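Local coordinates for Two-component system response regulator/GGDEF domain protein (Aeromonas salmonicida, PDB 3LUF) that probably makes cyclic di-GMP from two GTP through a GGDEF domain, the present fragment being its two magnesium-binding response-regulator receiver domains, at residues B[169-173]-B[242-247]; B[174-178]-B[211-217]; B[222-226]-B[238-242]. All blocks are in the same frame, centred on the assembly; numbering follows the deposited sequence. Where two conformers were deposited one is given.

Contact 1: residues B[169-173]-B[242-247]; sequences AIRLV and NLEALE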
loop_
_atom_site.group_PDB
_atom_site.type_symbol
_atom_site.label_atom_id
_atom_site.label_comp_id
_atom_site.label_asym_id
_atom_site.label_seq_id
_atom_site.Cartn_x
_atom_site.Cartn_y
_atom_site.Cartn_z
ATOM N N ALA B 169 -12.673 10.443 16.277
ATOM C CA ALA B 169 -11.384 9.794 16.369
ATOM C C ALA B 169 -11.183 8.795 15.225
ATOM O O ALA B 169 -10.047 8.317 15.051
ATOM C CB ALA B 169 -11.230 9.079 17.694
ATOM N N ILE B 170 -12.246 8.461 14.488
ATOM C CA ILE B 170 -12.129 7.487 13.349
ATOM C C ILE B 170 -11.042 8.044 12.423
ATOM O O ILE B 170 -11.118 9.217 12.036
ATOM C CB ILE B 170 -13.459 7.293 12.606
ATOM C CG1 ILE B 170 -14.430 6.461 13.463
ATOM C CG2 ILE B 170 -13.232 6.598 11.241
ATOM C CD1 ILE B 170 -15.915 6.485 12.986
ATOM N N ARG B 171 -10.016 7.245 12.093
ATOM C CA ARG B 171 -8.921 7.760 11.267
ATOM C C ARG B 171 -8.818 7.086 9.902
ATOM O O ARG B 171 -8.019 7.486 9.060
ATOM C CB ARG B 171 -7.598 7.637 12.013
ATOM C CG ARG B 171 -7.080 6.204 12.150
ATOM C CD ARG B 171 -5.734 6.242 12.856
ATOM N NE ARG B 171 -5.922 6.703 14.237
ATOM C CZ ARG B 171 -4.928 6.956 15.083
ATOM N NH1 ARG B 171 -3.657 6.849 14.669
ATOM N NH2 ARG B 171 -5.210 7.364 16.327
ATOM N N LEU B 172 -9.602 6.019 9.708
ATOM C CA LEU B 172 -9.480 5.267 8.451
ATOM C C LEU B 172 -10.869 4.785 8.071
ATOM O O LEU B 172 -11.616 4.286 8.906
ATOM C CB LEU B 172 -8.494 4.105 8.620
ATOM C CG LEU B 172 -8.539 3.025 7.512
ATOM C CD1 LEU B 172 -7.950 3.646 6.301
ATOM C CD2 LEU B 172 -7.780 1.759 7.877
ATOM N N VAL B 173 -11.227 5.010 6.814
ATOM C CA VAL B 173 -12.508 4.608 6.262
ATOM C C VAL B 173 -12.251 3.694 5.076
ATOM O O VAL B 173 -11.406 4.009 4.217
ATOM C CB VAL B 173 -13.352 5.799 5.752
ATOM C CG1 VAL B 173 -14.729 5.273 5.308
ATOM C CG2 VAL B 173 -13.509 6.886 6.811
ATOM N N ASN B 242 -1.649 1.785 5.635
ATOM C CA ASN B 242 -2.313 3.097 5.757
ATOM C C ASN B 242 -2.236 3.667 7.167
ATOM O O ASN B 242 -2.013 4.891 7.361
ATOM C CB ASN B 242 -3.755 3.046 5.246
ATOM C CG ASN B 242 -3.797 3.050 3.743
ATOM O OD1 ASN B 242 -3.773 1.996 3.094
ATOM N ND2 ASN B 242 -3.696 4.236 3.172
ATOM N N LEU B 243 -2.392 2.791 8.139
ATOM C CA LEU B 243 -2.222 3.209 9.557
ATOM C C LEU B 243 -0.788 3.646 9.847
ATOM O O LEU B 243 -0.540 4.661 10.512
ATOM C CB LEU B 243 -2.719 2.140 10.544
ATOM C CG LEU B 243 -4.192 1.755 10.459
ATOM C CD1 LEU B 243 -4.496 0.625 11.424
ATOM C CD2 LEU B 243 -5.134 2.946 10.701
ATOM N N GLU B 244 0.188 2.895 9.337
ATOM C CA GLU B 244 1.576 3.292 9.505
ATOM C C GLU B 244 1.854 4.659 8.849
ATOM O O GLU B 244 2.530 5.498 9.425
ATOM C CB GLU B 244 2.484 2.197 8.924
ATOM C CG GLU B 244 3.914 2.634 8.690
ATOM C CD GLU B 244 4.825 2.232 9.807
ATOM O OE1 GLU B 244 6.043 2.525 9.697
ATOM O OE2 GLU B 244 4.352 1.613 10.801
ATOM N N ALA B 245 1.320 4.884 7.649
ATOM C CA ALA B 245 1.519 6.181 6.971
ATOM C C ALA B 245 0.953 7.314 7.802
ATOM O O ALA B 245 1.562 8.401 7.863
ATOM C CB ALA B 245 0.884 6.170 5.580
ATOM N N LEU B 246 -0.202 7.098 8.424
ATOM C CA LEU B 246 -0.761 8.131 9.307
ATOM C C LEU B 246 0.148 8.451 10.489
ATOM O O LEU B 246 0.177 9.592 10.978
ATOM C CB LEU B 246 -2.160 7.735 9.819
ATOM C CG LEU B 246 -3.304 7.831 8.814
ATOM C CD1 LEU B 246 -4.543 7.255 9.435
ATOM C CD2 LEU B 246 -3.599 9.264 8.336
ATOM N N GLU B 247 0.891 7.451 10.954
ATOM C CA GLU B 247 1.730 7.634 12.141
ATOM C C GLU B 247 3.099 8.201 11.786
ATOM O O GLU B 247 3.766 8.806 12.645
ATOM C CB GLU B 247 1.940 6.268 12.841
ATOM C CG GLU B 247 0.659 5.769 13.504
ATOM C CD GLU B 247 0.534 4.254 13.588
ATOM O OE1 GLU B 247 1.481 3.528 13.195
ATOM O OE2 GLU B 247 -0.525 3.804 14.075
HETATM O O HOH W 1 -2.576 5.091 12.678
#

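Contact 2: residues B[174-178]-B[211-217]; sequences LVDYY and RGLSARY. With MG (magnesium ion), chain F.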
loop_
_atom_site.group_PDB
_atom_site.type_symbol
_atom_site.label_atom_id
_atom_site.label_comp_id
_atom_site.label_asym_id
_atom_site.label_seq_id
_atom_site.Cartn_x
_atom_site.Cartn_y
_atom_site.Cartn_z
ATOM N N LEU B 174 -12.953 2.549 5.041
ATOM C CA LEU B 174 -12.969 1.667 3.879
ATOM C C LEU B 174 -14.321 1.808 3.198
ATOM O O LEU B 174 -15.353 1.645 3.830
ATOM C CB LEU B 174 -12.732 0.212 4.299
ATOM C CG LEU B 174 -11.415 -0.123 5.038
ATOM C CD1 LEU B 174 -11.478 0.201 6.539
ATOM C CD2 LEU B 174 -11.180 -1.602 4.905
ATOM N N VAL B 175 -14.304 2.102 1.903
ATOM C CA VAL B 175 -15.501 2.568 1.172
ATOM C C VAL B 175 -15.827 1.691 -0.031
ATOM O O VAL B 175 -15.062 1.611 -0.965
ATOM C CB VAL B 175 -15.303 4.027 0.674
ATOM C CG1 VAL B 175 -16.567 4.508 -0.045
ATOM C CG2 VAL B 175 -15.025 4.945 1.845
ATOM N N ASP B 176 -17.003 1.075 0.014
ATOM C CA ASP B 176 -17.578 0.338 -1.099
ATOM C C ASP B 176 -18.016 1.300 -2.184
ATOM O O ASP B 176 -18.706 2.292 -1.911
ATOM C CB ASP B 176 -18.799 -0.428 -0.563
ATOM C CG ASP B 176 -19.529 -1.229 -1.632
ATOM O OD1 ASP B 176 -18.894 -1.721 -2.584
ATOM O OD2 ASP B 176 -20.766 -1.351 -1.491
ATOM N N TYR B 177 -17.671 0.999 -3.434
ATOM C CA TYR B 177 -18.127 1.852 -4.503
ATOM C C TYR B 177 -19.642 1.739 -4.755
ATOM O O TYR B 177 -20.346 2.747 -4.767
ATOM C CB TYR B 177 -17.339 1.636 -5.792
ATOM C CG TYR B 177 -18.016 2.327 -6.952
ATOM C CD1 TYR B 177 -17.878 3.694 -7.146
ATOM C CD2 TYR B 177 -18.853 1.617 -7.812
ATOM C CE1 TYR B 177 -18.519 4.334 -8.197
ATOM C CE2 TYR B 177 -19.505 2.256 -8.867
ATOM C CZ TYR B 177 -19.328 3.599 -9.054
ATOM O OH TYR B 177 -19.971 4.226 -10.106
ATOM N N TYR B 178 -20.155 0.529 -4.951
ATOM C CA TYR B 178 -21.513 0.428 -5.468
ATOM C C TYR B 178 -22.529 0.416 -4.345
ATOM O O TYR B 178 -22.692 -0.580 -3.646
ATOM C CB TYR B 178 -21.663 -0.771 -6.424
ATOM C CG TYR B 178 -22.975 -0.795 -7.153
ATOM C CD1 TYR B 178 -23.502 0.368 -7.733
ATOM C CD2 TYR B 178 -23.705 -1.978 -7.265
ATOM C CE1 TYR B 178 -24.729 0.350 -8.406
ATOM C CE2 TYR B 178 -24.930 -2.006 -7.927
ATOM C CZ TYR B 178 -25.430 -0.848 -8.501
ATOM O OH TYR B 178 -26.645 -0.896 -9.159
ATOM N N ARG B 211 -14.607 0.425 -15.758
ATOM C CA ARG B 211 -14.974 1.722 -15.157
ATOM C C ARG B 211 -13.797 2.448 -14.502
ATOM O O ARG B 211 -13.913 3.641 -14.161
ATOM C CB ARG B 211 -16.145 1.573 -14.183
ATOM C CG ARG B 211 -17.471 1.239 -14.865
ATOM C CD ARG B 211 -18.501 0.806 -13.843
ATOM N NE ARG B 211 -18.048 -0.357 -13.089
ATOM C CZ ARG B 211 -18.678 -0.855 -12.027
ATOM N NH1 ARG B 211 -19.809 -0.305 -11.593
ATOM N NH2 ARG B 211 -18.175 -1.917 -11.401
ATOM N N GLY B 212 -12.672 1.732 -14.345
ATOM C CA GLY B 212 -11.412 2.274 -13.809
ATOM C C GLY B 212 -11.588 2.884 -12.422
ATOM O O GLY B 212 -11.131 3.997 -12.151
ATOM N N LEU B 213 -12.246 2.138 -11.550
ATOM C CA LEU B 213 -12.709 2.707 -10.293
ATOM C C LEU B 213 -11.568 3.043 -9.325
ATOM O O LEU B 213 -11.602 4.095 -8.664
ATOM C CB LEU B 213 -13.823 1.864 -9.675
ATOM C CG LEU B 213 -15.161 1.798 -10.445
ATOM C CD1 LEU B 213 -16.084 0.712 -9.908
ATOM C CD2 LEU B 213 -15.907 3.157 -10.511
ATOM N N SER B 214 -10.566 2.168 -9.237
ATOM C CA SER B 214 -9.410 2.453 -8.377
ATOM C C SER B 214 -8.760 3.781 -8.741
ATOM O O SER B 214 -8.465 4.591 -7.871
ATOM C CB SER B 214 -8.363 1.342 -8.428
ATOM O OG SER B 214 -8.782 0.232 -7.675
ATOM N N ALA B 215 -8.535 4.009 -10.031
ATOM C CA ALA B 215 -7.948 5.277 -10.476
ATOM C C ALA B 215 -8.833 6.472 -10.101
ATOM O O ALA B 215 -8.334 7.509 -9.695
ATOM C CB ALA B 215 -7.695 5.261 -11.999
ATOM N N ARG B 216 -10.140 6.318 -10.236
ATOM C CA ARG B 216 -11.059 7.393 -9.925
ATOM C C ARG B 216 -10.998 7.714 -8.428
ATOM O O ARG B 216 -10.938 8.873 -8.039
ATOM C CB ARG B 216 -12.486 7.010 -10.324
ATOM C CG ARG B 216 -12.797 7.154 -11.822
ATOM C CD ARG B 216 -14.291 6.857 -12.124
ATOM N NE ARG B 216 -15.211 7.761 -11.422
ATOM C CZ ARG B 216 -16.513 7.522 -11.231
ATOM N NH1 ARG B 216 -17.063 6.399 -11.674
ATOM N NH2 ARG B 216 -17.271 8.400 -10.583
ATOM N N TYR B 217 -10.980 6.668 -7.603
ATOM C CA TYR B 217 -10.795 6.850 -6.169
ATOM C C TYR B 217 -9.515 7.612 -5.862
ATOM O O TYR B 217 -9.530 8.568 -5.084
ATOM C CB TYR B 217 -10.732 5.499 -5.469
ATOM C CG TYR B 217 -12.029 4.903 -4.962
ATOM C CD1 TYR B 217 -12.877 5.607 -4.106
ATOM C CD2 TYR B 217 -12.372 3.579 -5.285
ATOM C CE1 TYR B 217 -14.043 5.007 -3.626
ATOM C CE2 TYR B 217 -13.519 2.975 -4.783
ATOM C CZ TYR B 217 -14.334 3.674 -3.962
ATOM O OH TYR B 217 -15.456 3.043 -3.470
HETATM MG MG MG F . -22.197 -2.270 -2.512
HETATM O O HOH W 2 -20.740 -3.027 -3.844
HETATM O O HOH W 3 -23.745 -3.319 -3.522
HETATM O O HOH W 4 -21.836 -3.981 -1.325
#

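Contact 3: residues B[222-226]-B[238-242]; sequences ANDFL and RVSHN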
loop_
_atom_site.group_PDB
_atom_site.type_symbol
_atom_site.label_atom_id
_atom_site.label_comp_id
_atom_site.label_asym_id
_atom_site.label_seq_id
_atom_site.Cartn_x
_atom_site.Cartn_y
_atom_site.Cartn_z
ATOM N N ALA B 222 -8.515 9.428 -2.404
ATOM C CA ALA B 222 -8.331 8.235 -1.575
ATOM C C ALA B 222 -6.829 7.969 -1.387
ATOM O O ALA B 222 -6.015 8.222 -2.287
ATOM C CB ALA B 222 -9.004 7.022 -2.202
ATOM N N ASN B 223 -6.445 7.522 -0.197
ATOM C CA ASN B 223 -5.030 7.167 0.063
ATOM C C ASN B 223 -4.602 5.922 -0.683
ATOM O O ASN B 223 -3.429 5.779 -1.029
ATOM C CB ASN B 223 -4.795 6.900 1.563
ATOM C CG ASN B 223 -5.163 8.080 2.457
ATOM O OD1 ASN B 223 -6.311 8.565 2.477
ATOM N ND2 ASN B 223 -4.178 8.530 3.231
ATOM N N ASP B 224 -5.538 5.015 -0.907
ATOM C CA ASP B 224 -5.209 3.673 -1.377
ATOM C C ASP B 224 -6.431 3.024 -1.990
ATOM O O ASP B 224 -7.561 3.560 -1.921
ATOM C CB ASP B 224 -4.742 2.837 -0.158
ATOM C CG ASP B 224 -3.739 1.750 -0.527
ATOM O OD1 ASP B 224 -3.580 1.409 -1.731
ATOM O OD2 ASP B 224 -3.133 1.199 0.422
ATOM N N PHE B 225 -6.207 1.861 -2.587
ATOM C CA PHE B 225 -7.292 1.089 -3.212
ATOM C C PHE B 225 -7.179 -0.366 -2.809
ATOM O O PHE B 225 -6.093 -0.834 -2.446
ATOM C CB PHE B 225 -7.196 1.190 -4.743
ATOM C CG PHE B 225 -6.016 0.443 -5.319
ATOM C CD1 PHE B 225 -6.187 -0.837 -5.828
ATOM C CD2 PHE B 225 -4.747 1.002 -5.306
ATOM C CE1 PHE B 225 -5.103 -1.542 -6.343
ATOM C CE2 PHE B 225 -3.634 0.287 -5.807
ATOM C CZ PHE B 225 -3.848 -0.992 -6.334
ATOM N N LEU B 226 -8.288 -1.080 -2.908
ATOM C CA LEU B 226 -8.287 -2.510 -2.646
ATOM C C LEU B 226 -9.370 -3.092 -3.529
ATOM O O LEU B 226 -10.540 -2.693 -3.444
ATOM C CB LEU B 226 -8.549 -2.763 -1.156
ATOM C CG LEU B 226 -8.729 -4.209 -0.703
ATOM C CD1 LEU B 226 -7.476 -4.960 -1.021
ATOM C CD2 LEU B 226 -9.033 -4.198 0.810
ATOM N N ARG B 238 -3.049 -3.886 3.623
ATOM C CA ARG B 238 -3.402 -2.511 3.203
ATOM C C ARG B 238 -3.725 -1.598 4.397
ATOM O O ARG B 238 -3.327 -0.409 4.431
ATOM C CB ARG B 238 -4.626 -2.547 2.288
ATOM C CG ARG B 238 -4.357 -3.206 0.964
ATOM C CD ARG B 238 -3.897 -2.188 -0.110
ATOM N NE ARG B 238 -2.709 -1.417 0.246
ATOM C CZ ARG B 238 -1.456 -1.874 0.205
ATOM N NH1 ARG B 238 -1.217 -3.141 -0.134
ATOM N NH2 ARG B 238 -0.445 -1.075 0.542
ATOM N N VAL B 239 -4.492 -2.158 5.329
ATOM C CA VAL B 239 -4.891 -1.419 6.508
ATOM C C VAL B 239 -3.652 -1.070 7.297
ATOM O O VAL B 239 -3.449 0.099 7.622
ATOM C CB VAL B 239 -5.945 -2.154 7.332
ATOM C CG1 VAL B 239 -6.062 -1.511 8.751
ATOM C CG2 VAL B 239 -7.273 -2.122 6.612
ATOM N N SER B 240 -2.762 -2.048 7.527
ATOM C CA SER B 240 -1.549 -1.741 8.291
ATOM C C SER B 240 -0.713 -0.654 7.629
ATOM O O SER B 240 -0.253 0.282 8.295
ATOM C CB SER B 240 -0.697 -2.999 8.511
ATOM O OG SER B 240 -1.481 -3.882 9.262
ATOM N N HIS B 241 -0.540 -0.739 6.299
ATOM C CA HIS B 241 0.249 0.267 5.580
ATOM C C HIS B 241 -0.336 1.678 5.725
ATOM O O HIS B 241 0.426 2.645 5.898
ATOM C CB HIS B 241 0.395 -0.064 4.089
ATOM C CG HIS B 241 1.487 -1.039 3.767
ATOM N ND1 HIS B 241 2.820 -0.720 3.880
ATOM C CD2 HIS B 241 1.442 -2.303 3.278
ATOM C CE1 HIS B 241 3.554 -1.756 3.494
ATOM N NE2 HIS B 241 2.739 -2.734 3.142
ATOM N N ASN B 242 -1.649 1.785 5.635
ATOM C CA ASN B 242 -2.313 3.097 5.757
ATOM C C ASN B 242 -2.236 3.667 7.167
ATOM O O ASN B 242 -2.013 4.891 7.361
ATOM C CB ASN B 242 -3.755 3.046 5.246
ATOM C CG ASN B 242 -3.797 3.050 3.743
ATOM O OD1 ASN B 242 -3.773 1.996 3.094
ATOM N ND2 ASN B 242 -3.696 4.236 3.172
#

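Contact 1: residues B[169-173]-B[242-247]
R171 and L172, leading into strand 172-176, meet L243 and L246 on the last turns of helix 232-248, and the contact divides into an apolar layer and a water-mediated polar rim. In the apolar layer the aliphatic part of R171 joins the leucines. Its CB, CG and CD run alongside L246 in the opposite direction, with R171 CD 3.8 Å from L246 CD1, while the same CD lies 4.0 Å from L243 CD2, a side chain it crosses at about a right angle. CD1 of L246 also comes to 3.5 Å from the backbone O of R171. L172 continues the layer deeper into the domain: with CG anti to the backbone N (chi1 165°), it turns its CD2 methyl to within 4.0 Å of L243 CD2. Next to them, A201 and I203 of the neighbouring strand 201-207 touch both L172 and this face of the helix.

No direct hydrogen bond joins the two segments. R171 NH1 stays 4.4 Å from E247 OE2, and that oxygen lies well out of the guanidinium plane, so the pair feels each other's charge without an N-H aimed at it. A water fills the role instead: it accepts from R171 NH1 at 2.9 Å and donates to E247 OE2 at 2.8 Å and to the backbone O of L243. The stronger partner of E247 is R118 of helix 106-122, which forms a salt bridge with it.

The carboxylate of E247 is thus partnered by two arginines, R118 directly and R171 through water, which would probably favour its ionised form. Direct contact between the segments is largely apolar, with the water supplying the polar link.

Contact 2: residues B[174-178]-B[211-217]
Y177 and L213 form the tight centre of this contact. L213 lays both methyls over one face of the Y177 ring: its CD2 makes a CH-pi contact 3.8 Å from the ring centroid, 14° off the normal, and its CD1 reaches 3.6 Å from Y177 CD2. Y177 is swung there with CG anti to the backbone N (chi1 168°). Beside this pair, Y217 pushes its hydroxyl against the strand end, with Y217 OH 3.3 Å from Y177 CB and 2.9 Å from V175 O; the same hydroxyl is hydrogen-bonded to I205 O on strand 201-207.

The outer side is looser. R211 and R216 approach the Y177 ring obliquely, R216 NH1 staying 4.0 Å from Y177 OH, and the guanidinium of R211 is salt-bridged to D209.

D176 points away from the helix and binds magnesium through OD2 at 2.0 Å, while its OD1 accepts a hydrogen bond from a metal-bound water. The Y178 carbonyl, D132 and three waters complete six ligands. This is the acidic pocket of a CheY-like receiver domain at the C-terminal end of the central parallel strand, with D176 the predicted phosphorylation site.

Contact 3: residues B[222-226]-B[238-242]
Strand 224-226 and helix 238-242 run antiparallel, their directions 172° apart and their axes 9.9 Å from each other at closest approach, so that N223 faces N242 at one end and L226 faces R238 at the other. Between them, D224 and R238 make the central salt bridge. NE of R238 donates to D224 OD2 over 2.7 Å with an N-H...O angle of 158°; the oxygen lies close to the guanidinium plane, at its edge, and is met on its syn side from somewhat out of the carboxylate plane. The two flat groups are steeply turned against each other, 71° apart. Bends at chi2 and chi3 of R238 turn the chain past L226, so that NE meets D224 and the guanidinium is carried on toward the second subunit. On the way R238 CG packs 4.1 Å from L226 CD1, and R238 CD lies 3.5 Å from the backbone O of F225.

The other carboxylate oxygen, D224 OD1, accepts from the backbone N of F225 at 2.8 Å, on its anti side. At the N223 end, the amide of N242 lies against the CB atoms of N223 and D224. The N223 amide is hydrogen-bonded to I202 N and K197 O.

R238 NH1 is salt-bridged to D224 of the second subunit, and D224 OD1 to R238 NH2 of that subunit, so the arginines of both chains gather round the aspartates. H241 NE2 is hydrogen-bonded to N223 O of the second subunit. The same pair of buried charges thus takes part both in the packing of strand on helix and in the subunit interface, and the two are probably interdependent.

All three contacts belong to the second receiver domain and reach one five-stranded parallel sheet. Contacts 1 and 2 use successive halves of strand 172-176, their centres 19 Å apart, the first at the end beside helix 106-122 and the second at the magnesium site. Contacts 1 and 3 lie 9 Å apart, share N242 and line helix 232-248, with L172 packing on V239. Contacts 2 and 3 are 13 Å apart and follow in series, helix 213-219 leading into strand 224-228, both nested within the loop that contact 1 closes. Contacts 2 and 3 both reach the second subunit, so the metal-binding half of the domain and the interface lie on neighbouring elements of one sheet.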